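Local coordinates for NAD-dependent epimerase/dehydratase (Bacteroides thetaiotaomicron, PDB 3DHN), which probably binds NAD or NADP through a Rossmann fold and is likely to act as an oxidoreductase, its exact reaction and substrate being uncertain, at residues 166-172 with 192-197; 159-163 with 197-201; 106-110 with 201-205; 21-25 with 43-48; 174-180 with 213-219. All coordinates share one frame; numbering follows the deposited sequence.

How the contacts relate
From the N terminus, contact 4 closes first, a short local loop that folds residues 43-48 back over helix 14-25. The other four close late in the chain. Contact 3 spans the longest loop, from strand 106-110 to residues 201-205, and ends on the same helix, 194-206, as contact 2, with which it shares Met201. Contact 2 starts on the neighbouring strand, at 159-163. Contact 1 lies within both, joining the short strand 165-167 and its following loop to the start of that helix. Contact 5 crosses contacts 1, 2 and 3, since 174-180 pairs with 213-219 beyond the helix. Contacts 2, 3 and 5 share one sheet; Glu23 and Arg171 form a salt bridge between contacts 4 and 1.

Contact 1: residues 166-172 with 192-197; sequences MRPGVRT and ISVEDY
Asp196 OD2 gathers two donors from Thr172: OG1 lies 2.7 Å from OD2, and the backbone N reaches OD2 at 3.0 Å from the opposite face of the carboxylate. The hydroxyl of Tyr219 also bonds to OD2, while OD1 takes Gly173 N. Ser193 is the N-cap of helix 194-206. Its OG accepts from Asp196 N at 2.8 Å and donates to Val170 O, also at 2.8 Å, a double role that suits a short hydroxyl side chain. Two residues on, Glu195 bends at chi2 (69°), bringing OE1 to 2.8 Å from Gly169 N. Where parallel strand pairing ends, Val194 N donates to Arg167 O at 2.9 Å. On the Tyr197 side, selenomethionine Met166 sets SE 3.7 Å from Tyr197 CG, a Met-aromatic contact. With an alanine in place of Asp196, Thr172 N and OG1 would probably lose their shared acceptor and the loop's hold on the helix would slacken. The loop's donors thus meet acidic acceptors at the first helical turn, an arrangement likely to favour ionised carboxylates.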
# COMPACT_ATOMS: atom_id res chain seq x y z
N MSE A 166 -11.40 -4.36 4.54
CA MSE A 166 -10.19 -4.86 5.17
C MSE A 166 -10.11 -4.49 6.66
O MSE A 166 -10.16 -3.32 7.01
CB MSE A 166 -8.95 -4.33 4.44
CG MSE A 166 -7.63 -4.69 5.12
SE MSE A 166 -6.08 -4.39 4.00
CE MSE A 166 -6.35 -2.51 3.61
N ARG A 167 -9.96 -5.51 7.51
CA ARG A 167 -9.90 -5.30 8.95
C ARG A 167 -8.94 -6.30 9.58
O ARG A 167 -8.51 -7.26 8.94
CB ARG A 167 -11.28 -5.52 9.58
CG ARG A 167 -12.45 -5.27 8.64
CD ARG A 167 -13.60 -6.24 8.91
NE ARG A 167 -14.73 -5.58 9.57
CZ ARG A 167 -15.89 -6.18 9.82
NH1 ARG A 167 -16.08 -7.44 9.47
NH2 ARG A 167 -16.86 -5.50 10.43
N PRO A 168 -8.58 -6.08 10.86
CA PRO A 168 -7.67 -7.02 11.51
C PRO A 168 -8.36 -8.39 11.54
O PRO A 168 -9.57 -8.47 11.73
CB PRO A 168 -7.50 -6.43 12.91
CG PRO A 168 -7.65 -4.95 12.67
CD PRO A 168 -8.82 -4.90 11.71
N GLY A 169 -7.59 -9.44 11.31
CA GLY A 169 -8.15 -10.78 11.30
C GLY A 169 -7.05 -11.79 11.55
O GLY A 169 -6.20 -11.61 12.43
N VAL A 170 -7.06 -12.86 10.77
CA VAL A 170 -6.06 -13.92 10.90
C VAL A 170 -5.16 -13.94 9.67
O VAL A 170 -5.59 -13.55 8.59
CB VAL A 170 -6.74 -15.31 11.02
CG1 VAL A 170 -5.68 -16.40 11.14
CG2 VAL A 170 -7.68 -15.33 12.22
N ARG A 171 -3.92 -14.38 9.86
CA ARG A 171 -2.97 -14.52 8.77
C ARG A 171 -3.16 -15.97 8.31
O ARG A 171 -2.51 -16.88 8.81
CB ARG A 171 -1.53 -14.32 9.27
CG ARG A 171 -0.47 -14.42 8.17
CD ARG A 171 0.95 -14.30 8.74
NE ARG A 171 1.97 -14.26 7.69
CZ ARG A 171 2.17 -15.22 6.80
NH1 ARG A 171 1.42 -16.32 6.82
NH2 ARG A 171 3.12 -15.09 5.88
N THR A 172 -4.08 -16.17 7.37
CA THR A 172 -4.38 -17.51 6.87
C THR A 172 -3.40 -18.01 5.82
O THR A 172 -3.09 -19.20 5.76
CB THR A 172 -5.78 -17.56 6.26
OG1 THR A 172 -5.77 -16.91 4.98
CG2 THR A 172 -6.79 -16.86 7.16
N ILE A 192 -10.72 -9.08 3.12
CA ILE A 192 -9.40 -9.62 3.37
C ILE A 192 -8.92 -9.13 4.73
O ILE A 192 -9.32 -8.05 5.19
CB ILE A 192 -8.38 -9.15 2.29
CG1 ILE A 192 -7.09 -9.97 2.39
CG2 ILE A 192 -8.09 -7.66 2.44
CD1 ILE A 192 -7.28 -11.45 2.03
N SER A 193 -8.07 -9.91 5.39
CA SER A 193 -7.54 -9.48 6.68
C SER A 193 -6.34 -8.59 6.43
O SER A 193 -5.67 -8.70 5.40
CB SER A 193 -7.10 -10.68 7.53
OG SER A 193 -5.90 -11.24 7.03
N VAL A 194 -6.06 -7.70 7.39
CA VAL A 194 -4.92 -6.81 7.31
C VAL A 194 -3.64 -7.64 7.31
O VAL A 194 -2.69 -7.33 6.60
CB VAL A 194 -4.90 -5.84 8.51
CG1 VAL A 194 -3.55 -5.15 8.59
CG2 VAL A 194 -6.00 -4.80 8.37
N GLU A 195 -3.63 -8.70 8.11
CA GLU A 195 -2.46 -9.56 8.20
C GLU A 195 -2.18 -10.29 6.87
O GLU A 195 -1.03 -10.37 6.44
CB GLU A 195 -2.64 -10.58 9.33
CG GLU A 195 -2.68 -9.97 10.74
CD GLU A 195 -3.93 -9.15 11.01
OE1 GLU A 195 -4.97 -9.41 10.37
OE2 GLU A 195 -3.87 -8.25 11.88
N ASP A 196 -3.22 -10.81 6.22
CA ASP A 196 -3.01 -11.50 4.95
C ASP A 196 -2.62 -10.54 3.83
O ASP A 196 -1.86 -10.90 2.92
CB ASP A 196 -4.23 -12.32 4.53
CG ASP A 196 -4.19 -13.75 5.06
OD1 ASP A 196 -3.07 -14.32 5.12
OD2 ASP A 196 -5.26 -14.32 5.39
N TYR A 197 -3.12 -9.31 3.91
CA TYR A 197 -2.77 -8.29 2.91
C TYR A 197 -1.28 -7.96 3.04
O TYR A 197 -0.58 -7.76 2.04
CB TYR A 197 -3.62 -7.03 3.11
CG TYR A 197 -3.19 -5.85 2.26
CD1 TYR A 197 -2.14 -5.02 2.67
CD2 TYR A 197 -3.81 -5.59 1.04
CE1 TYR A 197 -1.72 -3.95 1.86
CE2 TYR A 197 -3.41 -4.53 0.24
CZ TYR A 197 -2.36 -3.71 0.65
OH TYR A 197 -1.99 -2.64 -0.14
O HOH W 1 -5.75 -9.25 14.08

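Contact 2: residues 159-163 with 197-201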
# COMPACT_ATOMS: atom_id res chain seq x y z
N PHE A 159 0.83 -0.87 -7.46
CA PHE A 159 -0.27 -0.33 -6.66
C PHE A 159 -1.06 -1.56 -6.20
O PHE A 159 -1.65 -2.27 -7.02
CB PHE A 159 -1.13 0.58 -7.55
CG PHE A 159 -2.17 1.38 -6.82
CD1 PHE A 159 -1.79 2.43 -5.97
CD2 PHE A 159 -3.53 1.17 -7.05
CE1 PHE A 159 -2.76 3.25 -5.37
CE2 PHE A 159 -4.50 1.97 -6.46
CZ PHE A 159 -4.12 3.03 -5.62
N PHE A 160 -1.09 -1.81 -4.89
CA PHE A 160 -1.79 -2.99 -4.37
C PHE A 160 -3.17 -2.66 -3.78
O PHE A 160 -3.29 -2.19 -2.65
CB PHE A 160 -0.89 -3.67 -3.33
CG PHE A 160 -1.34 -5.06 -2.90
CD1 PHE A 160 -2.26 -5.78 -3.66
CD2 PHE A 160 -0.81 -5.65 -1.75
CE1 PHE A 160 -2.65 -7.07 -3.26
CE2 PHE A 160 -1.19 -6.93 -1.35
CZ PHE A 160 -2.12 -7.64 -2.11
N SER A 161 -4.21 -2.90 -4.58
CA SER A 161 -5.60 -2.64 -4.17
C SER A 161 -6.13 -3.72 -3.24
O SER A 161 -6.30 -4.87 -3.65
CB SER A 161 -6.53 -2.59 -5.40
OG SER A 161 -6.34 -1.43 -6.20
N PRO A 162 -6.42 -3.37 -1.97
CA PRO A 162 -6.95 -4.36 -1.03
C PRO A 162 -8.41 -4.65 -1.37
O PRO A 162 -8.97 -4.00 -2.26
CB PRO A 162 -6.84 -3.65 0.32
CG PRO A 162 -7.03 -2.19 -0.07
CD PRO A 162 -6.17 -2.08 -1.30
N ALA A 163 -9.03 -5.59 -0.67
CA ALA A 163 -10.44 -5.91 -0.88
C ALA A 163 -11.27 -4.75 -0.33
O ALA A 163 -10.77 -3.97 0.49
CB ALA A 163 -10.81 -7.21 -0.14
N TYR A 197 -3.12 -9.31 3.91
CA TYR A 197 -2.77 -8.29 2.91
C TYR A 197 -1.28 -7.96 3.04
O TYR A 197 -0.58 -7.76 2.04
CB TYR A 197 -3.62 -7.03 3.11
CG TYR A 197 -3.19 -5.85 2.26
CD1 TYR A 197 -2.14 -5.02 2.67
CD2 TYR A 197 -3.81 -5.59 1.04
CE1 TYR A 197 -1.72 -3.95 1.86
CE2 TYR A 197 -3.41 -4.53 0.24
CZ TYR A 197 -2.36 -3.71 0.65
OH TYR A 197 -1.99 -2.64 -0.14
N ALA A 198 -0.79 -7.90 4.27
CA ALA A 198 0.62 -7.59 4.49
C ALA A 198 1.51 -8.73 4.01
O ALA A 198 2.56 -8.50 3.40
CB ALA A 198 0.88 -7.32 5.97
N ALA A 199 1.10 -9.96 4.30
CA ALA A 199 1.88 -11.12 3.89
C ALA A 199 2.06 -11.13 2.38
O ALA A 199 3.14 -11.46 1.88
CB ALA A 199 1.20 -12.41 4.34
N ALA A 200 1.00 -10.76 1.66
CA ALA A 200 1.04 -10.73 0.20
C ALA A 200 1.97 -9.61 -0.30
O ALA A 200 2.73 -9.81 -1.25
CB ALA A 200 -0.35 -10.55 -0.35
N MSE A 201 1.90 -8.45 0.34
CA MSE A 201 2.74 -7.31 -0.04
C MSE A 201 4.22 -7.65 0.10
O MSE A 201 5.02 -7.31 -0.77
CB MSE A 201 2.40 -6.09 0.81
CG MSE A 201 3.24 -4.86 0.50
SE MSE A 201 2.90 -4.09 -1.26
CE MSE A 201 1.94 -2.49 -0.70
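The carbonyl oxygen of Phe160 receives the hydroxyl of Tyr197, with OH 2.9 Å from O and tilted 27° from the carbonyl plane. This bond pins the far end of the tyrosine to the strand, and the two rings lie against each other as an offset stack, centroids 4.4 Å apart and planes at 14°. CE2 of Tyr197 sits over the rim of the phenylalanine face, while Phe160 CE2 covers the tyrosine in return. Phe160 swings its ring toward the helix by placing CG anti to the backbone N (chi1 -168°). The ring's far end reaches the helix, where CZ is 3.8 Å from Ala200 CB; a methyl is small enough there to let the ring lie close to the backbone. Selenomethionine Met201 has CE 4.0 Å from Phe160 CB, and its SE stands obliquely beside the ring, a Met-aromatic contact. Pro162, two residues on from Phe160, brings CB to 3.5 Å from Tyr197 CE2 and so confines the tyrosine from another direction. Phe215 of the adjoining strand stacks on Phe160 too. This is the packing of a helix on an interior parallel strand, the two running roughly antiparallel, in the Rossmann-type alpha/beta sandwich.

Contact 3: residues 106-110 with 201-205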
# COMPACT_ATOMS: atom_id res chain seq x y z
N ARG A 106 12.42 0.52 -7.32
CA ARG A 106 11.22 -0.24 -6.97
C ARG A 106 10.39 0.46 -5.89
O ARG A 106 10.88 0.72 -4.79
CB ARG A 106 11.63 -1.63 -6.49
CG ARG A 106 10.49 -2.55 -6.13
CD ARG A 106 10.05 -3.41 -7.31
NE ARG A 106 9.27 -4.55 -6.84
CZ ARG A 106 8.32 -5.17 -7.54
NH1 ARG A 106 8.02 -4.77 -8.77
NH2 ARG A 106 7.66 -6.18 -6.99
N PHE A 107 9.12 0.73 -6.21
CA PHE A 107 8.22 1.41 -5.28
C PHE A 107 6.88 0.67 -5.20
O PHE A 107 6.24 0.45 -6.22
CB PHE A 107 8.00 2.85 -5.77
CG PHE A 107 6.97 3.63 -5.00
CD1 PHE A 107 7.18 3.95 -3.66
CD2 PHE A 107 5.82 4.11 -5.63
CE1 PHE A 107 6.25 4.73 -2.97
CE2 PHE A 107 4.89 4.88 -4.94
CZ PHE A 107 5.11 5.20 -3.61
N LEU A 108 6.49 0.27 -3.99
CA LEU A 108 5.21 -0.42 -3.78
C LEU A 108 4.30 0.47 -2.94
O LEU A 108 4.72 1.01 -1.92
CB LEU A 108 5.43 -1.76 -3.08
CG LEU A 108 6.32 -2.78 -3.81
CD1 LEU A 108 7.76 -2.65 -3.29
CD2 LEU A 108 5.81 -4.18 -3.57
N MSE A 109 3.05 0.61 -3.36
CA MSE A 109 2.12 1.48 -2.66
C MSE A 109 0.83 0.80 -2.21
O MSE A 109 0.26 -0.01 -2.94
CB MSE A 109 1.77 2.67 -3.57
CG MSE A 109 0.92 3.77 -2.94
SE MSE A 109 0.50 5.21 -4.20
CE MSE A 109 -0.80 6.18 -3.15
N VAL A 110 0.39 1.10 -1.00
CA VAL A 110 -0.87 0.55 -0.52
C VAL A 110 -1.96 1.32 -1.26
O VAL A 110 -2.06 2.54 -1.14
CB VAL A 110 -1.04 0.77 1.00
CG1 VAL A 110 -2.42 0.31 1.46
CG2 VAL A 110 0.06 0.03 1.75
N MSE A 201 1.90 -8.45 0.34
CA MSE A 201 2.74 -7.31 -0.04
C MSE A 201 4.22 -7.65 0.10
O MSE A 201 5.02 -7.31 -0.77
CB MSE A 201 2.40 -6.09 0.81
CG MSE A 201 3.24 -4.86 0.50
SE MSE A 201 2.90 -4.09 -1.26
CE MSE A 201 1.94 -2.49 -0.70
N ILE A 202 4.61 -8.29 1.20
CA ILE A 202 6.02 -8.65 1.37
C ILE A 202 6.42 -9.77 0.40
O ILE A 202 7.58 -9.86 0.01
CB ILE A 202 6.34 -9.03 2.83
CG1 ILE A 202 6.00 -7.86 3.75
CG2 ILE A 202 7.85 -9.32 2.98
CD1 ILE A 202 6.59 -6.52 3.29
N ASP A 203 5.46 -10.60 0.00
CA ASP A 203 5.73 -11.66 -0.98
C ASP A 203 6.12 -11.00 -2.32
O ASP A 203 7.03 -11.47 -3.01
CB ASP A 203 4.49 -12.53 -1.21
CG ASP A 203 4.33 -13.62 -0.18
OD1 ASP A 203 5.17 -13.70 0.75
OD2 ASP A 203 3.37 -14.40 -0.30
N GLU A 204 5.40 -9.93 -2.68
CA GLU A 204 5.66 -9.20 -3.92
C GLU A 204 7.01 -8.50 -3.85
O GLU A 204 7.72 -8.37 -4.85
CB GLU A 204 4.53 -8.18 -4.18
CG GLU A 204 4.69 -7.34 -5.45
CD GLU A 204 4.88 -8.17 -6.72
OE1 GLU A 204 4.31 -9.28 -6.81
OE2 GLU A 204 5.58 -7.70 -7.64
N LEU A 205 7.36 -8.05 -2.65
CA LEU A 205 8.63 -7.38 -2.42
C LEU A 205 9.79 -8.38 -2.54
O LEU A 205 10.79 -8.12 -3.21
CB LEU A 205 8.64 -6.78 -1.02
CG LEU A 205 9.99 -6.25 -0.51
CD1 LEU A 205 10.30 -4.91 -1.15
CD2 LEU A 205 9.94 -6.13 1.00
O HOH W 2 10.79 -5.59 -4.51
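Leu108 points from strand 106-110 toward helix 194-206, and its atoms meet the helix one after another. CB lies 3.9 Å from SE of selenomethionine Met201. Beyond CG, which stands beside the backbone N (chi1 -60°), the chain forks. CD2 packs on the selenium, 3.7 Å from Met201 SE, the two side chains passing in opposite directions, and rests 3.8 Å from the aliphatic CG of Glu204; CD1 instead meets Leu205 CD1 at 4.0 Å. A branched leucine suits this place because its two methyls touch residues on successive helical turns. The strand is a central, parallel one of the Rossmann sheet, and the helix covers it as an alpha/beta layer, the two running nearly antiparallel at 170°. At the C-terminal end of the strand, Val110 CG2 touches the terminal methyl CE of Met201. At the N-terminal end, the apolar layer gives way to charge. Arg106 NH2 donates to Glu204 OE2 at 2.7 Å in a salt bridge, with OE2 in the guanidinium plane but met on its anti side, and the two flat groups are turned 47° apart. The same nitrogen also reaches Glu204 O at 3.1 Å. Asp156 takes NH1, and the backbone N atoms of Lys209 and His210 add to the grip on OE2. A water accepts from Arg106 NE at 3.0 Å and donates to Leu205 O at 2.8 Å.

Contact 4: residues 21-25 with 43-48; sequences LNEAL and IENEHL
Ile43 packs against Leu21 and Leu25 of helix 14-25, the helix that follows the first strand and its glycine-rich turn in this Rossmann fold. Residues 43-47 are the last part of the loop between strands 30-34 and 48-51. In Ile43, chi1 of -72° with an extended chi2 carries CD1 to 4.1 Å from Leu21 CD2, tip to tip. Its other branch, CG2, faces Leu25 CD1 at the same separation of 4.1 Å; beta-branching lets one residue touch both leucines. Asn45 comes next and slides past Leu25, OD1 standing 4.1 Å from CD2. It also opens a type I beta turn, closed by Leu48 N donating to Asn45 O at 3.1 Å, which reverses the chain just before the edge strand. At His47 it is the backbone that takes part: its O lies 3.8 Å from Leu25 CD2, the methyl that also meets Asn45 OD1 and Leu48 CB. Leucine suits the place, its fork serving isoleucine and turn alike. Leu48, entering the strand, points back toward the helix, its CD1 crossing the Leu21 side chain at about a right angle, 3.9 Å from Leu21 CD1.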
# COMPACT_ATOMS: atom_id res chain seq x y z
N LEU A 21 5.08 -3.59 8.87
CA LEU A 21 6.31 -3.45 9.64
C LEU A 21 6.74 -4.78 10.27
O LEU A 21 7.88 -5.20 10.12
CB LEU A 21 6.11 -2.39 10.72
CG LEU A 21 7.31 -2.02 11.60
CD1 LEU A 21 8.50 -1.66 10.72
CD2 LEU A 21 6.93 -0.84 12.49
N ASN A 22 5.80 -5.43 10.95
CA ASN A 22 6.07 -6.71 11.61
C ASN A 22 6.34 -7.85 10.62
O ASN A 22 7.24 -8.67 10.83
CB ASN A 22 4.90 -7.07 12.53
CG ASN A 22 4.76 -6.11 13.70
OD1 ASN A 22 3.69 -5.55 13.94
ND2 ASN A 22 5.85 -5.92 14.43
N GLU A 23 5.56 -7.90 9.54
CA GLU A 23 5.72 -8.94 8.53
C GLU A 23 7.09 -8.86 7.85
O GLU A 23 7.70 -9.89 7.55
CB GLU A 23 4.62 -8.82 7.48
CG GLU A 23 4.71 -9.80 6.32
CD GLU A 23 4.33 -11.22 6.69
OE1 GLU A 23 3.55 -11.40 7.64
OE2 GLU A 23 4.80 -12.16 6.01
N ALA A 24 7.58 -7.65 7.60
CA ALA A 24 8.88 -7.48 6.95
C ALA A 24 10.05 -7.84 7.87
O ALA A 24 11.03 -8.46 7.42
CB ALA A 24 9.03 -6.05 6.46
N LEU A 25 9.97 -7.46 9.14
CA LEU A 25 11.05 -7.77 10.07
C LEU A 25 11.10 -9.28 10.31
O LEU A 25 12.18 -9.87 10.35
CB LEU A 25 10.84 -7.04 11.40
CG LEU A 25 10.93 -5.51 11.33
CD1 LEU A 25 10.37 -4.91 12.60
CD2 LEU A 25 12.39 -5.10 11.12
N ILE A 43 8.82 -1.68 19.22
CA ILE A 43 9.48 -2.86 18.68
C ILE A 43 10.98 -2.76 18.92
O ILE A 43 11.59 -1.71 18.70
CB ILE A 43 9.20 -3.01 17.17
CG1 ILE A 43 7.75 -3.43 16.95
CG2 ILE A 43 10.15 -4.04 16.56
CD1 ILE A 43 7.36 -3.57 15.51
N GLU A 44 11.57 -3.86 19.37
CA GLU A 44 13.00 -3.90 19.65
C GLU A 44 13.63 -4.93 18.71
O GLU A 44 13.34 -6.13 18.80
CB GLU A 44 13.19 -4.29 21.12
CG GLU A 44 14.52 -3.91 21.72
CD GLU A 44 14.54 -4.13 23.22
OE1 GLU A 44 13.87 -3.37 23.94
OE2 GLU A 44 15.23 -5.07 23.67
N ASN A 45 14.47 -4.45 17.80
CA ASN A 45 15.12 -5.30 16.80
C ASN A 45 16.27 -4.53 16.16
O ASN A 45 16.12 -3.37 15.78
CB ASN A 45 14.08 -5.71 15.76
CG ASN A 45 14.68 -6.35 14.52
OD1 ASN A 45 15.43 -5.71 13.79
ND2 ASN A 45 14.35 -7.61 14.29
N GLU A 46 17.43 -5.17 16.04
CA GLU A 46 18.60 -4.51 15.47
C GLU A 46 18.49 -4.19 13.97
O GLU A 46 19.30 -3.44 13.44
CB GLU A 46 19.86 -5.33 15.72
CG GLU A 46 19.94 -6.63 14.94
CD GLU A 46 21.36 -7.15 14.82
OE1 GLU A 46 22.28 -6.50 15.36
OE2 GLU A 46 21.56 -8.20 14.17
N HIS A 47 17.49 -4.76 13.31
CA HIS A 47 17.28 -4.52 11.89
C HIS A 47 16.24 -3.42 11.69
O HIS A 47 15.65 -3.30 10.61
CB HIS A 47 16.80 -5.79 11.19
CG HIS A 47 17.84 -6.85 11.06
ND1 HIS A 47 18.58 -7.32 12.12
CD2 HIS A 47 18.27 -7.54 9.97
CE1 HIS A 47 19.41 -8.26 11.71
NE2 HIS A 47 19.24 -8.41 10.41
N LEU A 48 16.00 -2.62 12.73
CA LEU A 48 15.00 -1.56 12.64
C LEU A 48 15.46 -0.17 13.04
O LEU A 48 16.10 0.03 14.09
CB LEU A 48 13.78 -1.94 13.50
CG LEU A 48 12.64 -0.90 13.61
CD1 LEU A 48 11.96 -0.72 12.26
CD2 LEU A 48 11.63 -1.37 14.65

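Contact 5: residues 174-180 with 213-219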
# COMPACT_ATOMS: atom_id res chain seq x y z
N ARG A 174 -4.08 -18.02 2.84
CA ARG A 174 -4.92 -18.50 1.74
C ARG A 174 -5.86 -17.42 1.22
O ARG A 174 -6.70 -16.91 1.95
CB ARG A 174 -5.73 -19.72 2.18
CG ARG A 174 -4.88 -20.92 2.56
CD ARG A 174 -5.75 -22.16 2.79
NE ARG A 174 -6.14 -22.78 1.53
CZ ARG A 174 -7.38 -22.82 1.06
NH1 ARG A 174 -8.36 -22.26 1.75
NH2 ARG A 174 -7.63 -23.41 -0.10
N TYR A 175 -5.73 -17.10 -0.07
CA TYR A 175 -6.56 -16.08 -0.71
C TYR A 175 -6.32 -16.10 -2.21
O TYR A 175 -5.40 -16.76 -2.70
CB TYR A 175 -6.19 -14.70 -0.16
CG TYR A 175 -4.70 -14.47 -0.09
CD1 TYR A 175 -3.96 -14.19 -1.24
CD2 TYR A 175 -4.01 -14.57 1.12
CE1 TYR A 175 -2.58 -14.03 -1.19
CE2 TYR A 175 -2.63 -14.42 1.18
CZ TYR A 175 -1.92 -14.15 0.03
OH TYR A 175 -0.55 -13.99 0.09
N ARG A 176 -7.15 -15.36 -2.93
CA ARG A 176 -7.04 -15.24 -4.38
C ARG A 176 -6.35 -13.92 -4.75
O ARG A 176 -6.61 -12.88 -4.13
CB ARG A 176 -8.44 -15.31 -5.00
CG ARG A 176 -8.56 -14.80 -6.43
CD ARG A 176 -8.08 -15.81 -7.45
NE ARG A 176 -8.98 -15.85 -8.60
CZ ARG A 176 -8.80 -15.16 -9.72
NH1 ARG A 176 -7.75 -14.36 -9.85
NH2 ARG A 176 -9.69 -15.25 -10.70
N LEU A 177 -5.46 -13.97 -5.74
CA LEU A 177 -4.78 -12.77 -6.22
C LEU A 177 -5.36 -12.46 -7.59
O LEU A 177 -5.45 -13.34 -8.45
CB LEU A 177 -3.26 -12.97 -6.32
CG LEU A 177 -2.51 -13.09 -4.98
CD1 LEU A 177 -1.04 -13.36 -5.25
CD2 LEU A 177 -2.68 -11.83 -4.16
N GLY A 178 -5.77 -11.21 -7.78
CA GLY A 178 -6.35 -10.83 -9.05
C GLY A 178 -5.63 -9.66 -9.66
O GLY A 178 -4.56 -9.26 -9.20
N LYS A 179 -6.22 -9.10 -10.71
CA LYS A 179 -5.63 -7.97 -11.41
C LYS A 179 -6.48 -6.71 -11.20
O LYS A 179 -6.27 -5.98 -10.23
CB LYS A 179 -5.50 -8.29 -12.90
CG LYS A 179 -4.51 -7.38 -13.63
CD LYS A 179 -4.44 -7.71 -15.12
CE LYS A 179 -3.16 -7.16 -15.75
NZ LYS A 179 -2.99 -5.69 -15.57
N ASP A 180 -7.45 -6.47 -12.09
CA ASP A 180 -8.28 -5.27 -11.97
C ASP A 180 -9.73 -5.45 -11.51
O ASP A 180 -10.42 -4.47 -11.23
CB ASP A 180 -8.28 -4.50 -13.30
CG ASP A 180 -6.90 -4.02 -13.69
OD1 ASP A 180 -6.18 -3.49 -12.80
OD2 ASP A 180 -6.53 -4.17 -14.88
N GLU A 213 2.22 -1.80 -12.47
CA GLU A 213 0.81 -2.15 -12.58
C GLU A 213 0.13 -2.33 -11.22
O GLU A 213 0.77 -2.33 -10.17
CB GLU A 213 0.65 -3.43 -13.40
CG GLU A 213 1.17 -4.69 -12.73
CD GLU A 213 1.37 -5.83 -13.73
OE1 GLU A 213 0.47 -6.08 -14.55
OE2 GLU A 213 2.44 -6.49 -13.68
N ARG A 214 -1.18 -2.51 -11.27
CA ARG A 214 -1.97 -2.73 -10.06
C ARG A 214 -2.40 -4.18 -9.99
O ARG A 214 -2.58 -4.83 -11.03
CB ARG A 214 -3.21 -1.83 -10.09
CG ARG A 214 -4.20 -2.01 -8.92
CD ARG A 214 -5.28 -3.05 -9.22
NE ARG A 214 -6.20 -2.62 -10.27
CZ ARG A 214 -7.14 -1.68 -10.12
NH1 ARG A 214 -7.31 -1.07 -8.95
NH2 ARG A 214 -7.91 -1.35 -11.15
N PHE A 215 -2.51 -4.71 -8.77
CA PHE A 215 -3.04 -6.06 -8.58
C PHE A 215 -3.90 -6.01 -7.32
O PHE A 215 -3.88 -5.01 -6.59
CB PHE A 215 -1.94 -7.15 -8.53
CG PHE A 215 -1.13 -7.21 -7.26
CD1 PHE A 215 -0.18 -6.24 -6.96
CD2 PHE A 215 -1.27 -8.29 -6.40
CE1 PHE A 215 0.63 -6.36 -5.83
CE2 PHE A 215 -0.47 -8.42 -5.27
CZ PHE A 215 0.48 -7.45 -4.99
N THR A 216 -4.69 -7.06 -7.09
CA THR A 216 -5.59 -7.06 -5.96
C THR A 216 -5.69 -8.41 -5.24
O THR A 216 -5.11 -9.41 -5.68
CB THR A 216 -7.00 -6.58 -6.41
OG1 THR A 216 -7.85 -6.38 -5.27
CG2 THR A 216 -7.64 -7.60 -7.36
N ILE A 217 -6.45 -8.43 -4.15
CA ILE A 217 -6.57 -9.63 -3.34
C ILE A 217 -7.96 -9.74 -2.72
O ILE A 217 -8.69 -8.75 -2.62
CB ILE A 217 -5.51 -9.57 -2.19
CG1 ILE A 217 -5.48 -10.88 -1.41
CG2 ILE A 217 -5.82 -8.40 -1.24
CD1 ILE A 217 -4.33 -10.96 -0.41
N GLY A 218 -8.32 -10.95 -2.29
CA GLY A 218 -9.62 -11.16 -1.67
C GLY A 218 -9.84 -12.61 -1.29
O GLY A 218 -9.27 -13.51 -1.90
N TYR A 219 -10.67 -12.86 -0.27
CA TYR A 219 -10.97 -14.22 0.14
C TYR A 219 -12.01 -14.85 -0.79
O TYR A 219 -12.83 -14.14 -1.38
CB TYR A 219 -11.52 -14.26 1.58
CG TYR A 219 -10.49 -14.02 2.66
CD1 TYR A 219 -9.27 -14.69 2.66
CD2 TYR A 219 -10.76 -13.14 3.72
CE1 TYR A 219 -8.33 -14.50 3.69
CE2 TYR A 219 -9.84 -12.95 4.75
CZ TYR A 219 -8.63 -13.62 4.73
OH TYR A 219 -7.72 -13.41 5.73
O HOH W 3 -3.62 -3.79 -13.67
O HOH W 4 -1.06 -4.44 -16.89
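An antiparallel pairing finishes the Rossmann sheet here: strand 176-178, outermost within the chain, lies against 213-218. Two reciprocal pairs hold it. Arg176 N reaches Gly218 O at 3.0 Å and Gly218 N returns to Arg176 O; Gly178 N reaches Thr216 O at 2.8 Å and Thr216 N returns to Gly178 O. Gly178 suits its place, because a side chain there would probably press on Thr216 CG2. Between the pairs, Leu177 CD2 rests 4.0 Å from Ile217 CG1. Ile217 also sends CD1 over one face of the Tyr175 ring, 3.5 Å from its centroid, a CH-pi contact. Arg214 NE donates to Asp180 OD1 at 2.7 Å, along the anti lone pair and within the guanidinium plane, while Ser161 and Ser115 bind NH1. Water links Lys179 NZ, Asp180 OD1 and Arg214 O, and a long salt bridge joins NZ to Glu213 OE1, 3.6 Å away; the other oxygen of Glu213, OE2, accepts from His211 N. A leucine replacing Arg214 would probably leave the Asp180 carboxylate without its in-plane NE donor and freer to turn. These acidic and basic groups, bridged by water, probably offset one another's charge and favour the ionised forms.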